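Local coordinates for KaiC domain-containing protein (Pyrococcus horikoshii, PDB 2ZTS), which binds ADP with magnesium at sites shared between neighbouring subunits and is probably an ATP-binding, KaiC-like member of the P-loop NTPases, at residues P17-L22 and V218-M223; T44-Q49 and T174-T179; K137-D142 and T166-M171. All coordinates share one frame; numbering follows the deposited sequence.

Interaction 1: P17-L22 and V218-M223. With ADP (adenosine-5'-diphosphate), chain D.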
loop_
_atom_site.group_PDB
_atom_site.type_symbol
_atom_site.label_atom_id
_atom_site.label_comp_id
_atom_site.label_asym_id
_atom_site.label_seq_id
_atom_site.Cartn_x
_atom_site.Cartn_y
_atom_site.Cartn_z
ATOM N N PRO C 17 -2.595 -25.266 -30.283
ATOM C CA PRO C 17 -3.362 -26.508 -30.139
ATOM C C PRO C 17 -3.970 -26.541 -28.781
ATOM O O PRO C 17 -3.325 -26.142 -27.803
ATOM C CB PRO C 17 -2.320 -27.604 -30.341
ATOM C CG PRO C 17 -1.215 -26.933 -31.168
ATOM C CD PRO C 17 -1.201 -25.520 -30.728
ATOM N N GLY C 18 -5.233 -26.943 -28.729
ATOM C CA GLY C 18 -5.946 -27.028 -27.477
ATOM C C GLY C 18 -6.702 -25.783 -27.063
ATOM O O GLY C 18 -7.555 -25.862 -26.175
ATOM N N PHE C 19 -6.454 -24.660 -27.731
ATOM C CA PHE C 19 -6.977 -23.372 -27.314
ATOM C C PHE C 19 -8.280 -22.950 -27.953
ATOM O O PHE C 19 -9.129 -22.358 -27.290
ATOM C CB PHE C 19 -5.929 -22.274 -27.585
ATOM C CG PHE C 19 -6.241 -21.000 -26.921
ATOM C CD1 PHE C 19 -6.156 -20.901 -25.526
ATOM C CD2 PHE C 19 -6.623 -19.891 -27.654
ATOM C CE1 PHE C 19 -6.479 -19.753 -24.891
ATOM C CE2 PHE C 19 -6.906 -18.712 -27.023
ATOM C CZ PHE C 19 -6.833 -18.632 -25.630
ATOM N N ASP C 20 -8.433 -23.184 -29.250
ATOM C CA ASP C 20 -9.625 -22.698 -29.955
ATOM C C ASP C 20 -10.886 -23.260 -29.350
ATOM O O ASP C 20 -11.877 -22.573 -29.279
ATOM C CB ASP C 20 -9.581 -23.010 -31.457
ATOM C CG ASP C 20 -8.491 -22.250 -32.168
ATOM O OD1 ASP C 20 -8.021 -21.220 -31.630
ATOM O OD2 ASP C 20 -8.028 -22.637 -33.271
ATOM N N GLU C 21 -10.833 -24.497 -28.889
ATOM C CA GLU C 21 -11.981 -25.128 -28.215
ATOM C C GLU C 21 -12.472 -24.387 -26.965
ATOM O O GLU C 21 -13.560 -24.653 -26.503
ATOM C CB GLU C 21 -11.711 -26.634 -27.860
ATOM C CG GLU C 21 -10.303 -27.036 -27.444
ATOM C CD GLU C 21 -9.455 -27.755 -28.546
ATOM O OE1 GLU C 21 -8.752 -27.058 -29.343
ATOM O OE2 GLU C 21 -9.423 -29.012 -28.582
ATOM N N LEU C 22 -11.660 -23.489 -26.405
ATOM C CA LEU C 22 -12.049 -22.695 -25.242
ATOM C C LEU C 22 -12.847 -21.460 -25.633
ATOM O O LEU C 22 -13.480 -20.859 -24.777
ATOM C CB LEU C 22 -10.803 -22.293 -24.402
ATOM C CG LEU C 22 -9.837 -23.420 -24.005
ATOM C CD1 LEU C 22 -8.712 -22.977 -23.145
ATOM C CD2 LEU C 22 -10.575 -24.529 -23.337
ATOM N N VAL C 218 -3.378 -21.248 -18.294
ATOM C CA VAL C 218 -4.097 -20.188 -19.030
ATOM C C VAL C 218 -5.548 -20.115 -18.586
ATOM O O VAL C 218 -6.187 -21.130 -18.289
ATOM C CB VAL C 218 -3.990 -20.382 -20.558
ATOM C CG1 VAL C 218 -4.542 -21.756 -20.986
ATOM C CG2 VAL C 218 -4.716 -19.322 -21.294
ATOM N N LEU C 219 -6.073 -18.899 -18.535
ATOM C CA LEU C 219 -7.470 -18.675 -18.225
ATOM C C LEU C 219 -8.001 -17.586 -19.172
ATOM O O LEU C 219 -7.334 -16.559 -19.422
ATOM C CB LEU C 219 -7.541 -18.240 -16.804
ATOM C CG LEU C 219 -8.792 -17.740 -16.133
ATOM C CD1 LEU C 219 -9.767 -18.835 -15.987
ATOM C CD2 LEU C 219 -8.355 -17.240 -14.760
ATOM N N ILE C 220 -9.147 -17.834 -19.756
ATOM C CA ILE C 220 -9.856 -16.798 -20.500
ATOM C C ILE C 220 -10.806 -16.114 -19.576
ATOM O O ILE C 220 -11.818 -16.691 -19.170
ATOM C CB ILE C 220 -10.636 -17.391 -21.643
ATOM C CG1 ILE C 220 -9.700 -18.139 -22.567
ATOM C CG2 ILE C 220 -11.377 -16.278 -22.423
ATOM C CD1 ILE C 220 -10.189 -19.472 -22.854
ATOM N N ARG C 221 -10.481 -14.859 -19.272
ATOM C CA ARG C 221 -11.153 -14.027 -18.283
ATOM C C ARG C 221 -12.329 -13.314 -18.937
ATOM O O ARG C 221 -13.381 -13.184 -18.344
ATOM C CB ARG C 221 -10.099 -13.064 -17.708
ATOM C CG ARG C 221 -10.513 -11.947 -16.825
ATOM C CD ARG C 221 -11.174 -12.351 -15.468
ATOM N NE ARG C 221 -10.382 -11.864 -14.355
ATOM C CZ ARG C 221 -10.685 -10.832 -13.567
ATOM N NH1 ARG C 221 -11.811 -10.106 -13.711
ATOM N NH2 ARG C 221 -9.819 -10.516 -12.605
ATOM N N LYS C 222 -12.156 -12.934 -20.204
ATOM C CA LYS C 222 -13.112 -12.137 -20.961
ATOM C C LYS C 222 -12.914 -12.434 -22.452
ATOM O O LYS C 222 -11.779 -12.509 -22.940
ATOM C CB LYS C 222 -12.877 -10.651 -20.723
ATOM C CG LYS C 222 -13.874 -9.751 -21.391
ATOM C CD LYS C 222 -13.642 -8.264 -21.075
ATOM C CE LYS C 222 -14.490 -7.444 -22.021
ATOM N NZ LYS C 222 -14.961 -6.174 -21.510
HETATM N N MSE C 223 -13.999 -12.641 -23.181
HETATM C CA MSE C 223 -13.882 -12.669 -24.654
HETATM C C MSE C 223 -15.213 -12.265 -25.232
HETATM O O MSE C 223 -16.194 -12.958 -25.027
HETATM C CB MSE C 223 -13.502 -14.049 -25.159
HETATM C CG MSE C 223 -13.261 -14.153 -26.687
HETATM SE SE MSE C 223 -11.684 -13.053 -27.202
HETATM C CE MSE C 223 -10.341 -13.957 -26.014
HETATM P PB ADP D . -17.643 -6.187 -18.486
HETATM O O1B ADP D . -17.771 -6.081 -16.993
HETATM O O2B ADP D . -16.169 -6.193 -18.889
HETATM O O3B ADP D . -18.235 -4.934 -19.066
HETATM P PA ADP D . -19.140 -7.759 -20.328
HETATM O O1A ADP D . -20.566 -7.367 -20.042
HETATM O O2A ADP D . -18.381 -6.950 -21.349
HETATM O O3A ADP D . -18.243 -7.597 -18.949
HETATM O "O5'" ADP D . -19.208 -9.337 -20.479
HETATM C "C5'" ADP D . -18.660 -9.967 -21.588
HETATM C "C4'" ADP D . -18.625 -11.436 -21.259
HETATM O "O4'" ADP D . -19.889 -12.037 -21.448
HETATM C "C3'" ADP D . -17.607 -12.165 -22.112
HETATM O "O3'" ADP D . -16.395 -12.105 -21.446
HETATM C "C2'" ADP D . -18.196 -13.534 -22.151
HETATM O "O2'" ADP D . -17.808 -14.327 -21.084
HETATM C "C1'" ADP D . -19.693 -13.306 -22.026
HETATM N N9 ADP D . -20.288 -13.320 -23.364
HETATM C C8 ADP D . -20.154 -12.357 -24.346
HETATM N N7 ADP D . -20.881 -12.748 -25.424
HETATM C C5 ADP D . -21.441 -13.940 -25.130
HETATM C C6 ADP D . -22.266 -14.750 -25.893
HETATM N N6 ADP D . -22.820 -14.214 -26.979
HETATM N N1 ADP D . -22.729 -15.910 -25.313
HETATM C C2 ADP D . -22.353 -16.256 -24.003
HETATM N N3 ADP D . -21.510 -15.437 -23.243
HETATM C C4 ADP D . -21.083 -14.306 -23.828
#
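L22 and I220 meet where a loop packs on one face of the central sheet of this KaiC-like P-loop domain, on the strand whose far end reaches a nucleotide bound by the next subunit. This is the tight part: L22 CD1 lies 3.8 Å from I220 CD1, and L22 CB 3.3 Å from the same I220 CD1, so short that the methyl's exact position is doubtful. F19 is looser. Its chi1 of -167° carries the ring to the strand, F19 CE1 4.0 Å from V218 CG2 and CZ 4.2 Å from I220 CG1, both met obliquely. The flat ring packs against V218 and I220, whose branched side chains suit a strand, whereas P17 and E21 lie on the solvent side.

R221 and K222 form a classic beta bulge opposite V202. K222 is extended as far as CE and bends at chi4 (149°), where NZ donates to O2B of the second subunit's ADP at 2.9 Å. Were this lysine an alanine, the beta-phosphate would probably lose the positive charge brought across the interface. The backbone N of selenomethionine M223 donates to the ribose O3' of that ADP, 3.0 Å away with an N-H...O angle of 150°.

Interaction 2: T44-Q49 and T174-T179. With MG (magnesium ion), chain I; ADP (adenosine-5'-diphosphate), chain H.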
loop_
_atom_site.group_PDB
_atom_site.type_symbol
_atom_site.label_atom_id
_atom_site.label_comp_id
_atom_site.label_asym_id
_atom_site.label_seq_id
_atom_site.Cartn_x
_atom_site.Cartn_y
_atom_site.Cartn_z
ATOM N N THR C 44 5.178 -13.554 -24.965
ATOM C CA THR C 44 5.857 -13.422 -26.238
ATOM C C THR C 44 5.688 -14.619 -27.178
ATOM O O THR C 44 5.393 -14.451 -28.355
ATOM C CB THR C 44 7.305 -13.089 -25.964
ATOM O OG1 THR C 44 7.354 -11.748 -25.526
ATOM C CG2 THR C 44 8.182 -13.060 -27.239
ATOM N N THR C 45 5.844 -15.800 -26.629
ATOM C CA THR C 45 5.714 -17.066 -27.295
ATOM C C THR C 45 4.335 -17.294 -27.905
ATOM O O THR C 45 4.201 -17.612 -29.079
ATOM C CB THR C 45 6.075 -18.176 -26.283
ATOM O OG1 THR C 45 7.470 -18.029 -25.988
ATOM C CG2 THR C 45 5.997 -19.557 -26.895
ATOM N N PHE C 46 3.324 -17.123 -27.080
ATOM C CA PHE C 46 1.915 -17.214 -27.442
ATOM C C PHE C 46 1.579 -16.186 -28.567
ATOM O O PHE C 46 1.001 -16.548 -29.580
ATOM C CB PHE C 46 1.145 -16.920 -26.183
ATOM C CG PHE C 46 -0.301 -17.128 -26.284
ATOM C CD1 PHE C 46 -0.892 -18.167 -25.628
ATOM C CD2 PHE C 46 -1.082 -16.265 -27.051
ATOM C CE1 PHE C 46 -2.249 -18.354 -25.724
ATOM C CE2 PHE C 46 -2.462 -16.448 -27.154
ATOM C CZ PHE C 46 -3.049 -17.469 -26.494
ATOM N N ALA C 47 2.019 -14.935 -28.423
ATOM C CA ALA C 47 1.853 -13.900 -29.473
ATOM C C ALA C 47 2.582 -14.211 -30.791
ATOM O O ALA C 47 2.032 -13.959 -31.893
ATOM C CB ALA C 47 2.285 -12.579 -28.986
ATOM N N ALA C 48 3.755 -14.828 -30.692
ATOM C CA ALA C 48 4.529 -15.166 -31.859
ATOM C C ALA C 48 3.872 -16.335 -32.582
ATOM O O ALA C 48 3.824 -16.345 -33.813
ATOM C CB ALA C 48 5.916 -15.478 -31.504
ATOM N N GLN C 49 3.384 -17.302 -31.810
ATOM C CA GLN C 49 2.726 -18.461 -32.351
ATOM C C GLN C 49 1.491 -18.054 -33.157
ATOM O O GLN C 49 1.236 -18.579 -34.261
ATOM C CB GLN C 49 2.345 -19.427 -31.218
ATOM C CG GLN C 49 2.193 -20.884 -31.632
ATOM C CD GLN C 49 2.250 -21.827 -30.433
ATOM O OE1 GLN C 49 2.971 -21.548 -29.484
ATOM N NE2 GLN C 49 1.457 -22.908 -30.452
ATOM N N THR C 174 -7.260 -8.461 -36.167
ATOM C CA THR C 174 -7.425 -9.193 -34.933
ATOM C C THR C 174 -6.090 -9.080 -34.258
ATOM O O THR C 174 -5.105 -9.494 -34.829
ATOM C CB THR C 174 -7.717 -10.638 -35.226
ATOM O OG1 THR C 174 -8.956 -10.779 -35.947
ATOM C CG2 THR C 174 -7.871 -11.427 -33.894
ATOM N N THR C 175 -6.071 -8.495 -33.067
ATOM C CA THR C 175 -4.865 -8.053 -32.395
ATOM C C THR C 175 -4.672 -8.673 -31.017
ATOM O O THR C 175 -5.657 -8.740 -30.260
ATOM C CB THR C 175 -4.985 -6.546 -32.206
ATOM O OG1 THR C 175 -5.150 -5.937 -33.497
ATOM C CG2 THR C 175 -3.666 -5.909 -31.611
ATOM N N ILE C 176 -3.429 -9.099 -30.692
ATOM C CA ILE C 176 -2.984 -9.348 -29.304
ATOM C C ILE C 176 -2.019 -8.230 -28.833
ATOM O O ILE C 176 -1.033 -7.892 -29.505
ATOM C CB ILE C 176 -2.321 -10.713 -29.167
ATOM C CG1 ILE C 176 -3.343 -11.805 -29.441
ATOM C CG2 ILE C 176 -1.674 -10.905 -27.753
ATOM C CD1 ILE C 176 -2.739 -13.211 -29.663
ATOM N N LEU C 177 -2.331 -7.643 -27.690
ATOM C CA LEU C 177 -1.475 -6.699 -26.976
ATOM C C LEU C 177 -1.050 -7.391 -25.718
ATOM O O LEU C 177 -1.876 -8.023 -25.039
ATOM C CB LEU C 177 -2.248 -5.432 -26.547
ATOM C CG LEU C 177 -3.096 -4.726 -27.611
ATOM C CD1 LEU C 177 -3.977 -3.669 -27.011
ATOM C CD2 LEU C 177 -2.166 -4.102 -28.640
ATOM N N THR C 178 0.219 -7.270 -25.375
ATOM C CA THR C 178 0.732 -7.918 -24.177
ATOM C C THR C 178 1.018 -6.892 -23.130
ATOM O O THR C 178 1.432 -5.772 -23.468
ATOM C CB THR C 178 1.984 -8.722 -24.461
ATOM O OG1 THR C 178 3.078 -7.852 -24.762
ATOM C CG2 THR C 178 1.792 -9.580 -25.724
ATOM N N THR C 179 0.764 -7.255 -21.874
ATOM C CA THR C 179 1.180 -6.442 -20.747
ATOM C C THR C 179 1.607 -7.345 -19.587
ATOM O O THR C 179 1.380 -8.559 -19.610
ATOM C CB THR C 179 0.102 -5.449 -20.372
ATOM O OG1 THR C 179 0.591 -4.529 -19.384
ATOM C CG2 THR C 179 -1.051 -6.122 -19.689
HETATM MG MG MG I . 8.086 -11.260 -23.481
HETATM P PB ADP H . 7.151 -13.654 -21.309
HETATM O O1B ADP H . 5.848 -13.860 -20.666
HETATM O O2B ADP H . 8.184 -13.028 -20.364
HETATM O O3B ADP H . 7.059 -12.824 -22.639
HETATM P PA ADP H . 8.228 -15.846 -22.926
HETATM O O1A ADP H . 7.192 -16.075 -24.049
HETATM O O2A ADP H . 9.439 -15.065 -23.379
HETATM O O3A ADP H . 7.570 -15.203 -21.586
HETATM O "O5'" ADP H . 8.558 -17.302 -22.384
HETATM C "C5'" ADP H . 9.838 -17.846 -22.422
HETATM C "C4'" ADP H . 9.867 -19.208 -21.769
HETATM O "O4'" ADP H . 9.524 -20.287 -22.608
HETATM C "C3'" ADP H . 11.254 -19.481 -21.224
HETATM O "O3'" ADP H . 11.386 -18.747 -20.005
HETATM C "C2'" ADP H . 11.267 -20.995 -21.153
HETATM O "O2'" ADP H . 10.707 -21.469 -19.980
HETATM C "C1'" ADP H . 10.344 -21.420 -22.301
HETATM N N9 ADP H . 11.066 -21.739 -23.543
HETATM C C8 ADP H . 11.760 -20.849 -24.356
HETATM N N7 ADP H . 12.249 -21.520 -25.420
HETATM C C5 ADP H . 11.922 -22.833 -25.267
HETATM C C6 ADP H . 12.158 -23.965 -26.042
HETATM N N6 ADP H . 12.595 -23.855 -27.305
HETATM N N1 ADP H . 11.638 -25.190 -25.618
HETATM C C2 ADP H . 10.901 -25.283 -24.449
HETATM N N3 ADP H . 10.654 -24.142 -23.677
HETATM C C4 ADP H . 11.161 -22.964 -24.091
HETATM O O HOH W 1 9.668 -12.588 -23.848
HETATM O O HOH W 2 8.401 -10.578 -21.534
HETATM O O HOH W 3 9.289 -9.821 -24.256
HETATM O O HOH W 4 6.452 -9.965 -23.432
#
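ADP O1A, on the alpha-phosphate, is gripped twice by T45 at the start of the P-loop (Walker A) helix: T45 OG1 donates to it at 2.8 Å and T45 N at 2.9 Å. Both donors come from one residue because OG1 sits beside the backbone N, chi1 -67°. T44 divides its groups instead. Its N gives O3B of the beta-phosphate a nearly straight bond (166°), while its OG1 binds the magnesium at 2.2 Å. The ion takes O3B as a second ligand and four waters complete an octahedron; water 1 also donates to O2A and water 2 to O2B. The helix N-terminus pointing at these phosphates probably helps to offset their charge. K222 and M223 of the third subunit reach the same ADP.

Behind the nucleotide, helix 44-49 lies over strand 174-179, nearly antiparallel to it (168°) with the axes 9.5 Å apart. A47 CA comes within 6.6 Å of I176 CA, which leaves room for a methyl group: A47 CB faces CG2 of both I176 and T178 at 4.5 Å. F46 flanks it, and I176 CD1 meets the ring at its edge, 4.1 Å from CE2, the two side chains crossing at about a right angle. Threonine serves both needs at 178, its methyl group turned to A47 and its hydroxyl to D142, an aspartate placed like that of a Walker B motif. D142 stands in the second shell of the magnesium, with OD1 hydrogen-bonded to T44 OG1 and OD2 to T178 OG1.

Interaction 3: K137-D142 and T166-M171; sequences KRLVID and TILLEM
A beta-alpha-beta crossover of the P-loop NTPase core joins strand 138-142 to its parallel neighbour 174-179, and this contact packs the last turns of the second of the two helices in the connection, 157-171, back on the first of those strands. L139 makes the strand's side-chain contacts here. A chi1 of 174° swings its CG away from the backbone N, and its CD2 methyl is shared by two helix residues one turn apart. Selenomethionine M171 reaches L139 CD2 with CE at 3.5 Å, a tight fit; the chain stays extended as far as SE and then bends (chi3 -47°), bringing the terminal methyl onto the leucine. L168 offers its own CD2 to L139 CD2 at 3.8 Å, methyl to methyl. Both helix side chains cross L139 at about a right angle. Leucines, with the unbranched side chain at 171, span the 9.5 Å between L139 CA and L168 CA, and the seam is purely hydrophobic.

Helix 120-134 lies alongside on the same face, adding I127 against L139 and Y128 and V131 against M171, while V63 and V65 of strand 62-66 flank the leucine. V140, the next strand residue, faces the other way, onto A47 and I51 of helix 43-58.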
loop_
_atom_site.group_PDB
_atom_site.type_symbol
_atom_site.label_atom_id
_atom_site.label_comp_id
_atom_site.label_asym_id
_atom_site.label_seq_id
_atom_site.Cartn_x
_atom_site.Cartn_y
_atom_site.Cartn_z
ATOM N N LYS C 137 -4.043 -9.600 -41.557
ATOM C CA LYS C 137 -5.239 -9.855 -40.803
ATOM C C LYS C 137 -4.910 -10.020 -39.278
ATOM O O LYS C 137 -5.829 -10.076 -38.478
ATOM C CB LYS C 137 -5.997 -11.063 -41.382
ATOM C CG LYS C 137 -6.700 -10.804 -42.738
ATOM C CD LYS C 137 -6.820 -12.085 -43.530
ATOM C CE LYS C 137 -7.968 -12.104 -44.584
ATOM N NZ LYS C 137 -8.568 -13.505 -44.659
ATOM N N ARG C 138 -3.629 -10.090 -38.906
ATOM C CA ARG C 138 -3.214 -10.373 -37.538
ATOM C C ARG C 138 -2.168 -9.355 -37.104
ATOM O O ARG C 138 -1.341 -8.926 -37.905
ATOM C CB ARG C 138 -2.654 -11.771 -37.468
ATOM C CG ARG C 138 -3.680 -12.864 -37.473
ATOM C CD ARG C 138 -3.109 -14.252 -37.279
ATOM N NE ARG C 138 -4.081 -15.219 -37.782
ATOM C CZ ARG C 138 -4.392 -16.374 -37.226
ATOM N NH1 ARG C 138 -3.793 -16.808 -36.144
ATOM N NH2 ARG C 138 -5.329 -17.143 -37.785
ATOM N N LEU C 139 -2.209 -8.943 -35.849
ATOM C CA LEU C 139 -1.296 -7.912 -35.334
ATOM C C LEU C 139 -0.914 -8.233 -33.879
ATOM O O LEU C 139 -1.759 -8.654 -33.120
ATOM C CB LEU C 139 -1.950 -6.527 -35.431
ATOM C CG LEU C 139 -1.163 -5.360 -34.800
ATOM C CD1 LEU C 139 0.212 -5.149 -35.414
ATOM C CD2 LEU C 139 -2.015 -4.068 -34.888
ATOM N N VAL C 140 0.330 -8.034 -33.511
ATOM C CA VAL C 140 0.798 -8.191 -32.121
ATOM C C VAL C 140 1.586 -6.941 -31.761
ATOM O O VAL C 140 2.358 -6.468 -32.575
ATOM C CB VAL C 140 1.715 -9.415 -31.979
ATOM C CG1 VAL C 140 2.525 -9.367 -30.701
ATOM C CG2 VAL C 140 0.903 -10.688 -32.028
ATOM N N ILE C 141 1.356 -6.399 -30.570
ATOM C CA ILE C 141 2.200 -5.380 -29.984
ATOM C C ILE C 141 2.688 -5.960 -28.675
ATOM O O ILE C 141 1.942 -6.110 -27.712
ATOM C CB ILE C 141 1.441 -4.046 -29.797
ATOM C CG1 ILE C 141 0.852 -3.588 -31.181
ATOM C CG2 ILE C 141 2.353 -2.994 -29.142
ATOM C CD1 ILE C 141 0.245 -2.198 -31.208
ATOM N N ASP C 142 3.944 -6.361 -28.702
ATOM C CA ASP C 142 4.659 -6.863 -27.556
ATOM C C ASP C 142 5.679 -5.801 -27.218
ATOM O O ASP C 142 6.684 -5.765 -27.833
ATOM C CB ASP C 142 5.342 -8.162 -27.957
ATOM C CG ASP C 142 5.838 -8.951 -26.783
ATOM O OD1 ASP C 142 6.718 -9.830 -27.023
ATOM O OD2 ASP C 142 5.355 -8.805 -25.614
ATOM N N THR C 166 -7.769 4.103 -31.140
ATOM C CA THR C 166 -8.388 4.719 -32.291
ATOM C C THR C 166 -7.863 4.068 -33.592
ATOM O O THR C 166 -8.663 3.779 -34.464
ATOM C CB THR C 166 -8.204 6.277 -32.347
ATOM O OG1 THR C 166 -6.813 6.584 -32.476
ATOM C CG2 THR C 166 -8.588 6.961 -31.073
ATOM N N ILE C 167 -6.550 3.818 -33.706
ATOM C CA ILE C 167 -6.077 3.188 -34.916
ATOM C C ILE C 167 -6.420 1.686 -34.990
ATOM O O ILE C 167 -6.674 1.236 -36.070
ATOM C CB ILE C 167 -4.556 3.466 -35.265
ATOM C CG1 ILE C 167 -3.652 2.607 -34.427
ATOM C CG2 ILE C 167 -4.180 4.890 -35.060
ATOM C CD1 ILE C 167 -3.506 1.245 -34.978
ATOM N N LEU C 168 -6.457 0.937 -33.890
ATOM C CA LEU C 168 -6.961 -0.447 -33.916
ATOM C C LEU C 168 -8.386 -0.595 -34.488
ATOM O O LEU C 168 -8.641 -1.466 -35.305
ATOM C CB LEU C 168 -6.898 -1.133 -32.525
ATOM C CG LEU C 168 -5.497 -1.287 -31.926
ATOM C CD1 LEU C 168 -5.497 -1.723 -30.427
ATOM C CD2 LEU C 168 -4.623 -2.274 -32.822
ATOM N N LEU C 169 -9.288 0.249 -34.029
ATOM C CA LEU C 169 -10.666 0.279 -34.472
ATOM C C LEU C 169 -10.716 0.552 -36.007
ATOM O O LEU C 169 -11.450 -0.100 -36.740
ATOM C CB LEU C 169 -11.441 1.381 -33.673
ATOM C CG LEU C 169 -12.213 1.018 -32.369
ATOM C CD1 LEU C 169 -11.546 -0.082 -31.542
ATOM C CD2 LEU C 169 -12.518 2.261 -31.454
ATOM N N GLU C 170 -9.883 1.467 -36.471
ATOM C CA GLU C 170 -9.838 1.818 -37.899
ATOM C C GLU C 170 -9.339 0.671 -38.729
ATOM O O GLU C 170 -9.889 0.406 -39.794
ATOM C CB GLU C 170 -8.889 2.976 -38.144
ATOM C CG GLU C 170 -9.524 4.242 -38.649
ATOM C CD GLU C 170 -8.580 5.392 -38.424
ATOM O OE1 GLU C 170 -8.648 6.024 -37.318
ATOM O OE2 GLU C 170 -7.738 5.618 -39.328
HETATM N N MSE C 171 -8.314 -0.023 -38.253
HETATM C CA MSE C 171 -7.706 -1.076 -39.041
HETATM C C MSE C 171 -8.558 -2.334 -39.024
HETATM O O MSE C 171 -8.509 -3.124 -39.959
HETATM C CB MSE C 171 -6.330 -1.409 -38.527
HETATM C CG MSE C 171 -5.314 -0.365 -38.854
HETATM SE SE MSE C 171 -3.464 -0.861 -38.226
HETATM C CE MSE C 171 -3.829 -1.461 -36.346
#

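Overall arrangement
All three contacts are buried and rest on one mixed sheet, but their chemistry changes with position. Interaction 2, almost at the centre of the chain, combines apolar helix-on-strand packing with the phosphate and magnesium site. Interaction 3 is wholly apolar and lies on the sheet's other face, yet its strand 138-142 adjoins strand 174-179 and carries the aspartate that ties the two contacts together. Interaction 1, about 14 Å from the chain centre to its own centre, packs a loop rather than a helix and extends to the subunit boundary, where its strand completes another subunit's nucleotide site. It touches interaction 2 through the edge-to-face rings of F19 and F46 and through P17 on Q49, but does not touch interaction 3.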